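Local coordinates for protein toll (Drosophila melanogaster, PDB 4LXR) that acts as a Toll-like receptor for the cleaved cytokine Spätzle, triggering the signalling that sets dorsal-ventral polarity in the embryo and induces antifungal defence, at residues 619-624 against 644-649; 662-667 against 684-689. One frame throughout, in Å; residues are numbered along the deposited sequence.

Interaction 1: residues 619-624 against 644-649; sequences LVINCH and MELHLE
Ile-621 and Met-644 meet on the buried face of two neighbouring parallel strands, 619-622 and 644-647. The strand axes run 4.8 Å apart and only 7° from parallel. Four backbone hydrogen bonds join the segments. Ile-621 takes part in two of them, from its N to Glu-645 O and from His-647 N to its O. Leu-619 O accepts from Glu-645 N, and Cys-623 N donates to His-647 O.

The tight part is the apolar face. Met-644 CE lies 3.7 Å from Ile-621 CD1 and 4.0 Å from Leu-619 CD2. Ile-621 CG2 touches Leu-646 CD1 at 4.0 Å. Past the strands, Cys-623 CB packs against Leu-648 CD2 at 3.5 Å.

The other face is looser. Glu-645, Asn-622 and His-647 there are partly exposed, while Val-620 stays buried. His-647 is held at both ring nitrogens, in the plane of its ring. ND1 donates to a syn lone pair of Glu-649 OE1 at 2.7 Å, and NE2 donates to Glu-645 OE2 at 3.0 Å. These two bonds would fix the rotation of the ring. Exposed His-624 crosses to the same Glu-649 carboxylate: its NE2 donates to OE2 at 3.0 Å, from above the carboxylate plane. Two carboxylates, each taking an N-H, would probably favour a protonated His-647.

The pair belongs to the start of the second leucine-rich repeat block, where an N-terminal cap leads into the repeats. Cys-623 is disulfide-bonded to Cys-608. Strand 609-613 flanks 619-622, and strand 669-671 continues the sheet beyond 644-647, with His-671 stacked on His-647.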
ATOM      1  N   LEU A 619      -2.025 -45.722  19.264  1.00 58.34           N
ATOM      2  CA  LEU A 619      -1.239 -46.449  18.280  1.00 50.54           C
ATOM      3  C   LEU A 619      -2.185 -47.323  17.452  1.00 57.13           C
ATOM      4  O   LEU A 619      -2.871 -48.203  17.984  1.00 53.16           O
ATOM      5  CB  LEU A 619      -0.197 -47.321  18.967  1.00 49.82           C
ATOM      6  CG  LEU A 619       0.557 -48.272  18.038  1.00 49.48           C
ATOM      7  CD1 LEU A 619       1.492 -47.497  17.097  1.00 49.92           C
ATOM      8  CD2 LEU A 619       1.310 -49.327  18.830  1.00 49.30           C
ATOM      9  N   VAL A 620      -2.233 -47.058  16.154  1.00 52.42           N
ATOM     10  CA  VAL A 620      -3.134 -47.756  15.258  1.00 53.47           C
ATOM     11  C   VAL A 620      -2.345 -48.695  14.363  1.00 57.00           C
ATOM     12  O   VAL A 620      -1.515 -48.252  13.570  1.00 52.14           O
ATOM     13  CB  VAL A 620      -3.908 -46.761  14.384  1.00 54.09           C
ATOM     14  CG1 VAL A 620      -4.768 -47.488  13.376  1.00 55.69           C
ATOM     15  CG2 VAL A 620      -4.748 -45.846  15.250  1.00 54.66           C
ATOM     16  N   ILE A 621      -2.598 -49.993  14.498  1.00 58.91           N
ATOM     17  CA  ILE A 621      -1.942 -50.994  13.668  1.00 54.10           C
ATOM     18  C   ILE A 621      -2.922 -51.633  12.693  1.00 55.81           C
ATOM     19  O   ILE A 621      -3.823 -52.370  13.100  1.00 57.14           O
ATOM     20  CB  ILE A 621      -1.303 -52.092  14.514  1.00 54.40           C
ATOM     21  CG1 ILE A 621      -0.254 -51.501  15.448  1.00 52.28           C
ATOM     22  CG2 ILE A 621      -0.678 -53.158  13.625  1.00 54.12           C
ATOM     23  CD1 ILE A 621       0.301 -52.512  16.420  1.00 54.41           C
ATOM     24  N   ASN A 622      -2.736 -51.337  11.410  1.00 55.84           N
ATOM     25  CA  ASN A 622      -3.561 -51.874  10.337  1.00 57.50           C
ATOM     26  C   ASN A 622      -2.841 -52.992   9.571  1.00 66.30           C
ATOM     27  O   ASN A 622      -1.785 -52.758   8.983  1.00 64.20           O
ATOM     28  CB  ASN A 622      -3.933 -50.759   9.352  1.00 57.68           C
ATOM     29  CG  ASN A 622      -4.747 -49.651   9.988  1.00 57.78           C
ATOM     30  OD1 ASN A 622      -5.731 -49.905  10.672  1.00 58.91           O
ATOM     31  ND2 ASN A 622      -4.343 -48.405   9.756  1.00 56.70           N
ATOM     32  N   CYS A 623      -3.398 -54.202   9.565  1.00 51.45           N
ATOM     33  CA  CYS A 623      -2.856 -55.267   8.714  1.00 52.98           C
ATOM     34  C   CYS A 623      -3.944 -55.863   7.833  1.00 51.24           C
ATOM     35  O   CYS A 623      -4.762 -56.656   8.294  1.00 49.00           O
ATOM     36  CB  CYS A 623      -2.214 -56.378   9.534  1.00 49.61           C
ATOM     37  SG  CYS A 623      -1.093 -55.854  10.822  1.00 65.55           S
ATOM     38  N   HIS A 624      -3.941 -55.492   6.560  1.00 61.96           N
ATOM     39  CA  HIS A 624      -5.030 -55.867   5.668  1.00 63.64           C
ATOM     40  C   HIS A 624      -4.572 -56.522   4.370  1.00 69.77           C
ATOM     41  O   HIS A 624      -5.164 -56.313   3.310  1.00 72.96           O
ATOM     42  CB  HIS A 624      -5.915 -54.656   5.392  1.00 63.68           C
ATOM     43  CG  HIS A 624      -6.459 -54.034   6.636  1.00 60.68           C
ATOM     44  ND1 HIS A 624      -6.007 -52.829   7.125  1.00 56.41           N
ATOM     45  CD2 HIS A 624      -7.386 -54.476   7.518  1.00 52.12           C
ATOM     46  CE1 HIS A 624      -6.648 -52.542   8.243  1.00 52.68           C
ATOM     47  NE2 HIS A 624      -7.492 -53.526   8.502  1.00 54.15           N
ATOM     48  N   MET A 644      -4.468 -48.797  21.870  1.00 45.49           N
ATOM     49  CA  MET A 644      -3.761 -49.550  20.837  1.00 46.88           C
ATOM     50  C   MET A 644      -4.787 -50.366  20.049  1.00 51.71           C
ATOM     51  O   MET A 644      -5.385 -51.312  20.585  1.00 45.71           O
ATOM     52  CB  MET A 644      -2.721 -50.461  21.485  1.00 44.94           C
ATOM     53  CG  MET A 644      -1.920 -51.320  20.527  1.00 45.87           C
ATOM     54  SD  MET A 644      -0.598 -52.170  21.412  1.00 50.94           S
ATOM     55  CE  MET A 644       0.316 -52.944  20.079  1.00 49.24           C
ATOM     56  N   GLU A 645      -5.011 -49.989  18.792  1.00 46.50           N
ATOM     57  CA  GLU A 645      -6.028 -50.647  17.981  1.00 40.26           C
ATOM     58  C   GLU A 645      -5.381 -51.630  17.021  1.00 45.43           C
ATOM     59  O   GLU A 645      -4.528 -51.266  16.226  1.00 42.67           O
ATOM     60  CB  GLU A 645      -6.853 -49.634  17.188  1.00 39.85           C
ATOM     61  CG  GLU A 645      -7.452 -48.516  18.007  1.00 44.29           C
ATOM     62  CD  GLU A 645      -8.326 -47.597  17.171  1.00 49.34           C
ATOM     63  OE1 GLU A 645      -8.934 -46.668  17.744  1.00 45.77           O
ATOM     64  OE2 GLU A 645      -8.407 -47.804  15.940  1.00 51.71           O
ATOM     65  N   LEU A 646      -5.782 -52.887  17.096  1.00 44.61           N
ATOM     66  CA  LEU A 646      -5.188 -53.884  16.228  1.00 48.06           C
ATOM     67  C   LEU A 646      -6.195 -54.265  15.167  1.00 40.13           C
ATOM     68  O   LEU A 646      -7.145 -54.989  15.434  1.00 38.76           O
ATOM     69  CB  LEU A 646      -4.741 -55.096  17.034  1.00 43.63           C
ATOM     70  CG  LEU A 646      -4.142 -56.292  16.311  1.00 42.49           C
ATOM     71  CD1 LEU A 646      -2.913 -55.900  15.448  1.00 44.61           C
ATOM     72  CD2 LEU A 646      -3.768 -57.311  17.362  1.00 42.87           C
ATOM     73  N   HIS A 647      -5.995 -53.739  13.968  1.00 41.97           N
ATOM     74  CA  HIS A 647      -6.903 -53.953  12.855  1.00 43.17           C
ATOM     75  C   HIS A 647      -6.450 -55.114  11.975  1.00 44.54           C
ATOM     76  O   HIS A 647      -5.444 -55.028  11.259  1.00 43.55           O
ATOM     77  CB  HIS A 647      -7.068 -52.655  12.050  1.00 42.35           C
ATOM     78  CG  HIS A 647      -7.947 -51.643  12.725  1.00 41.55           C
ATOM     79  ND1 HIS A 647      -9.315 -51.610  12.553  1.00 42.28           N
ATOM     80  CD2 HIS A 647      -7.654 -50.647  13.592  1.00 40.10           C
ATOM     81  CE1 HIS A 647      -9.825 -50.628  13.272  1.00 37.83           C
ATOM     82  NE2 HIS A 647      -8.836 -50.023  13.908  1.00 46.00           N
ATOM     83  N   LEU A 648      -7.203 -56.210  12.059  1.00 41.20           N
ATOM     84  CA  LEU A 648      -6.872 -57.438  11.354  1.00 41.83           C
ATOM     85  C   LEU A 648      -8.066 -57.929  10.542  1.00 41.20           C
ATOM     86  O   LEU A 648      -8.168 -59.112  10.220  1.00 47.09           O
ATOM     87  CB  LEU A 648      -6.392 -58.501  12.341  1.00 47.80           C
ATOM     88  CG  LEU A 648      -5.074 -58.205  13.071  1.00 51.16           C
ATOM     89  CD1 LEU A 648      -4.781 -59.217  14.167  1.00 44.05           C
ATOM     90  CD2 LEU A 648      -3.917 -58.159  12.082  1.00 61.81           C
ATOM     91  N   GLU A 649      -8.962 -57.002  10.210  1.00 40.33           N
ATOM     92  CA  GLU A 649     -10.159 -57.302   9.419  1.00 46.81           C
ATOM     93  C   GLU A 649      -9.911 -58.064   8.121  1.00 44.71           C
ATOM     94  O   GLU A 649      -8.933 -57.813   7.400  1.00 43.92           O
ATOM     95  CB  GLU A 649     -10.940 -56.027   9.079  1.00 39.32           C
ATOM     96  CG  GLU A 649     -11.542 -55.308  10.264  1.00 41.95           C
ATOM     97  CD  GLU A 649     -10.617 -54.252  10.837  1.00 48.56           C
ATOM     98  OE1 GLU A 649     -11.133 -53.278  11.431  1.00 44.91           O
ATOM     99  OE2 GLU A 649      -9.374 -54.392  10.684  1.00 47.97           O
TER

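Interaction 2: residues 662-667 against 684-689; sequences PGYESV and QLPTNL. With NAG (2-acetamido-2-deoxy-beta-D-glucopyranose), chain K.
Tyr-664 and Pro-686 meet where two irregular loops run past each other, the second making a type I beta turn from Pro-686 to Leu-689, with the CA atoms of Glu-665 and Pro-686 5.0 Å apart.

Tyr-664 has CG anti to its backbone N (chi1 178°), and the far end of its ring is what reaches the second loop. Its OH donates to Gln-684 O at 2.7 Å. The acceptor lies in the ring plane, at the edge. Pro-686 CD sits 3.9 Å from Tyr-664 CE2. The proline ring fills the middle of the contact. Its CB is 3.5 Å from both Tyr-664 O and Val-667 O. Val-667 CB touches its CG, and Val-667 CG1 meets Leu-689 CD1 at 4.1 Å. A phenylalanine in place of Tyr-664 lacks the hydroxyl and would probably leave Gln-684 O without this bond, with the ring less firmly tied to the second loop.

Water joins the backbones where they do not bond directly. One molecule donates to Glu-665 O and Val-667 O and accepts from Asn-688 N. Another links Glu-665 O to Thr-687 N.

Asn-688 carries an N-linked GlcNAc, its ND2 bonded to C1 of the sugar. The acetamido group folds back over the first loop. Ser-666 OG donates to the sugar O7 at 3.0 Å, and the sugar C8 lies 3.3 Å from Glu-665 O.

Inward, Tyr-664, Pro-686 and Leu-689 also pack on Leu-670 of strand 669-671. The chemistry is thus divided: an apolar interior closed by one tyrosine bond, and a watered, glycosylated border where sugar as well as protein bridges successive repeats.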
ATOM      1  N   PRO A 662       4.342 -60.017  23.958  1.00 65.04           N
ATOM      2  CA  PRO A 662       4.843 -58.639  23.853  1.00 65.67           C
ATOM      3  C   PRO A 662       4.137 -57.834  22.759  1.00 64.93           C
ATOM      4  O   PRO A 662       3.925 -58.351  21.656  1.00 64.03           O
ATOM      5  CB  PRO A 662       6.342 -58.820  23.526  1.00 64.06           C
ATOM      6  CG  PRO A 662       6.550 -60.297  23.294  1.00 62.94           C
ATOM      7  CD  PRO A 662       5.439 -60.997  24.016  1.00 69.22           C
ATOM      8  N   GLY A 663       3.775 -56.590  23.074  1.00 57.87           N
ATOM      9  CA  GLY A 663       2.992 -55.749  22.180  1.00 54.19           C
ATOM     10  C   GLY A 663       1.505 -56.072  22.248  1.00 53.58           C
ATOM     11  O   GLY A 663       0.695 -55.258  22.695  1.00 54.34           O
ATOM     12  N   TYR A 664       1.157 -57.281  21.811  1.00 55.22           N
ATOM     13  CA  TYR A 664      -0.208 -57.787  21.829  1.00 48.48           C
ATOM     14  C   TYR A 664      -0.846 -57.728  23.225  1.00 60.17           C
ATOM     15  O   TYR A 664      -2.071 -57.667  23.349  1.00 55.62           O
ATOM     16  CB  TYR A 664      -0.220 -59.226  21.285  1.00 52.20           C
ATOM     17  CG  TYR A 664      -1.579 -59.914  21.292  1.00 53.64           C
ATOM     18  CD1 TYR A 664      -2.457 -59.766  20.228  1.00 52.67           C
ATOM     19  CD2 TYR A 664      -1.973 -60.723  22.356  1.00 53.41           C
ATOM     20  CE1 TYR A 664      -3.682 -60.395  20.219  1.00 46.25           C
ATOM     21  CE2 TYR A 664      -3.213 -61.358  22.361  1.00 45.16           C
ATOM     22  CZ  TYR A 664      -4.059 -61.188  21.288  1.00 50.02           C
ATOM     23  OH  TYR A 664      -5.296 -61.805  21.271  1.00 42.25           O
ATOM     24  N   GLU A 665      -0.022 -57.737  24.272  1.00 62.32           N
ATOM     25  CA  GLU A 665      -0.523 -57.701  25.651  1.00 61.01           C
ATOM     26  C   GLU A 665      -1.145 -56.360  26.046  1.00 55.54           C
ATOM     27  O   GLU A 665      -1.820 -56.266  27.070  1.00 62.27           O
ATOM     28  CB  GLU A 665       0.596 -58.033  26.640  1.00 68.81           C
ATOM     29  CG  GLU A 665       1.716 -57.001  26.695  1.00 72.97           C
ATOM     30  CD  GLU A 665       2.766 -57.333  27.741  1.00 77.76           C
ATOM     31  OE1 GLU A 665       2.565 -58.305  28.499  1.00 76.52           O
ATOM     32  OE2 GLU A 665       3.794 -56.623  27.803  1.00 84.48           O
ATOM     33  N   SER A 666      -0.909 -55.329  25.240  1.00 50.56           N
ATOM     34  CA  SER A 666      -1.298 -53.964  25.591  1.00 47.47           C
ATOM     35  C   SER A 666      -2.399 -53.438  24.693  1.00 45.32           C
ATOM     36  O   SER A 666      -2.817 -52.295  24.830  1.00 44.90           O
ATOM     37  CB  SER A 666      -0.092 -53.033  25.459  1.00 52.57           C
ATOM     38  OG  SER A 666       1.075 -53.653  25.953  1.00 54.68           O
ATOM     39  N   VAL A 667      -2.828 -54.268  23.747  1.00 52.93           N
ATOM     40  CA  VAL A 667      -3.904 -53.925  22.824  1.00 43.38           C
ATOM     41  C   VAL A 667      -5.191 -53.598  23.585  1.00 45.48           C
ATOM     42  O   VAL A 667      -5.587 -54.333  24.493  1.00 40.29           O
ATOM     43  CB  VAL A 667      -4.190 -55.099  21.858  1.00 42.21           C
ATOM     44  CG1 VAL A 667      -5.540 -54.913  21.148  1.00 39.72           C
ATOM     45  CG2 VAL A 667      -3.045 -55.265  20.858  1.00 43.39           C
ATOM     46  N   GLN A 684      -6.338 -65.622  25.892  1.00 56.58           N
ATOM     47  CA  GLN A 684      -5.936 -65.044  24.617  1.00 56.31           C
ATOM     48  C   GLN A 684      -6.385 -63.587  24.536  1.00 49.76           C
ATOM     49  O   GLN A 684      -6.151 -62.922  23.533  1.00 45.52           O
ATOM     50  CB  GLN A 684      -6.541 -65.822  23.450  1.00 44.37           C
ATOM     51  CG  GLN A 684      -5.887 -67.167  23.168  1.00 47.64           C
ATOM     52  CD  GLN A 684      -6.740 -68.042  22.255  1.00 54.43           C
ATOM     53  OE1 GLN A 684      -7.928 -67.783  22.056  1.00 56.52           O
ATOM     54  NE2 GLN A 684      -6.136 -69.080  21.697  1.00 59.45           N
ATOM     55  N   LEU A 685      -7.037 -63.095  25.589  1.00 47.66           N
ATOM     56  CA  LEU A 685      -7.610 -61.749  25.555  1.00 47.26           C
ATOM     57  C   LEU A 685      -6.790 -60.747  26.343  1.00 45.10           C
ATOM     58  O   LEU A 685      -6.686 -60.859  27.556  1.00 46.11           O
ATOM     59  CB  LEU A 685      -9.048 -61.756  26.074  1.00 41.04           C
ATOM     60  CG  LEU A 685     -10.034 -62.625  25.293  1.00 41.94           C
ATOM     61  CD1 LEU A 685     -11.390 -62.644  25.984  1.00 36.91           C
ATOM     62  CD2 LEU A 685     -10.155 -62.133  23.858  1.00 42.77           C
ATOM     63  N   PRO A 686      -6.216 -59.750  25.650  1.00 51.34           N
ATOM     64  CA  PRO A 686      -5.412 -58.717  26.317  1.00 50.64           C
ATOM     65  C   PRO A 686      -6.161 -58.047  27.467  1.00 49.35           C
ATOM     66  O   PRO A 686      -7.377 -57.868  27.411  1.00 47.79           O
ATOM     67  CB  PRO A 686      -5.081 -57.726  25.191  1.00 43.76           C
ATOM     68  CG  PRO A 686      -5.872 -58.176  23.996  1.00 50.78           C
ATOM     69  CD  PRO A 686      -6.162 -59.625  24.186  1.00 51.28           C
ATOM     70  N   THR A 687      -5.419 -57.695  28.507  1.00 54.61           N
ATOM     71  CA  THR A 687      -6.004 -57.288  29.779  1.00 56.33           C
ATOM     72  C   THR A 687      -6.645 -55.893  29.757  1.00 54.18           C
ATOM     73  O   THR A 687      -7.621 -55.646  30.460  1.00 53.46           O
ATOM     74  CB  THR A 687      -4.963 -57.436  30.926  1.00 70.29           C
ATOM     75  OG1 THR A 687      -5.470 -58.348  31.906  1.00 69.32           O
ATOM     76  CG2 THR A 687      -4.630 -56.091  31.585  1.00 67.39           C
ATOM     77  N   ASN A 688      -6.115 -54.990  28.940  1.00 53.24           N
ATOM     78  CA  ASN A 688      -6.662 -53.638  28.848  1.00 53.63           C
ATOM     79  C   ASN A 688      -7.748 -53.490  27.784  1.00 46.08           C
ATOM     80  O   ASN A 688      -8.179 -52.369  27.478  1.00 38.32           O
ATOM     81  CB  ASN A 688      -5.538 -52.625  28.607  1.00 56.55           C
ATOM     82  CG  ASN A 688      -4.662 -52.448  29.819  1.00 68.90           C
ATOM     83  OD1 ASN A 688      -5.137 -52.539  30.953  1.00 66.73           O
ATOM     84  ND2 ASN A 688      -3.372 -52.208  29.596  1.00 81.60           N
ATOM     85  N   LEU A 689      -8.177 -54.626  27.234  1.00 39.92           N
ATOM     86  CA  LEU A 689      -9.180 -54.678  26.164  1.00 43.97           C
ATOM     87  C   LEU A 689     -10.506 -54.038  26.553  1.00 42.70           C
ATOM     88  O   LEU A 689     -11.044 -54.327  27.622  1.00 43.59           O
ATOM     89  CB  LEU A 689      -9.429 -56.136  25.740  1.00 45.60           C
ATOM     90  CG  LEU A 689      -9.941 -56.366  24.313  1.00 44.61           C
ATOM     91  CD1 LEU A 689      -8.898 -55.912  23.282  1.00 44.23           C
ATOM     92  CD2 LEU A 689     -10.303 -57.822  24.100  1.00 41.54           C
TER
HETATM   93  C1  NAG K2014      -2.774 -51.620  30.769  1.00 53.92           C
HETATM   94  C2  NAG K2014      -1.259 -51.830  30.803  1.00 67.83           C
HETATM   95  C3  NAG K2014      -0.679 -51.226  32.078  1.00 74.88           C
HETATM   96  C4  NAG K2014      -1.066 -49.758  32.185  1.00 75.79           C
HETATM   97  C5  NAG K2014      -2.583 -49.595  32.073  1.00 69.51           C
HETATM   98  C6  NAG K2014      -3.014 -48.148  32.012  1.00 66.64           C
HETATM   99  C7  NAG K2014      -0.307 -53.769  29.632  1.00 62.83           C
HETATM  100  C8  NAG K2014      -0.026 -55.241  29.700  1.00 54.83           C
HETATM  101  N2  NAG K2014      -0.914 -53.241  30.701  1.00 66.94           N
HETATM  102  O3  NAG K2014       0.738 -51.360  32.082  1.00 77.63           O
HETATM  103  O4  NAG K2014      -0.624 -49.242  33.436  1.00 79.08           O
HETATM  104  O5  NAG K2014      -3.068 -50.217  30.872  1.00 60.17           O
HETATM  105  O6  NAG K2014      -2.837 -47.612  30.708  1.00 66.40           O
HETATM  106  O7  NAG K2014      -0.005 -53.089  28.647  1.00 60.30           O
HETATM  107  O   HOH W   1      -4.326 -55.165  26.730  1.00 39.88           O
HETATM  108  O   HOH W   2      -2.589 -58.967  28.264  1.00 41.52           O
HETATM  109  O   HOH W   3      -2.748 -51.108  27.253  1.00 43.68           O

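Interactions 1 and 2 follow one another along the chain, and their centres lie about 13 Å apart. Both belong to the second, C-terminal block of leucine-rich repeats in the Toll ectodomain. Interaction 1 pairs strands 618-622 and 643-647. Interaction 2 joins the loop before strand 669-671 to the loop before strand 691-693. All four strands run parallel in one sheet. The contacts touch: Met-644 CE packs on Gly-663 O at 3.5 Å, and the buried Leu-646 and Tyr-664 meet, CD2 to CD1, at 4.0 Å. Together they cover the passage from N-terminal cap to successive repeats, joined through strand pairing in one place and loop packing in the other.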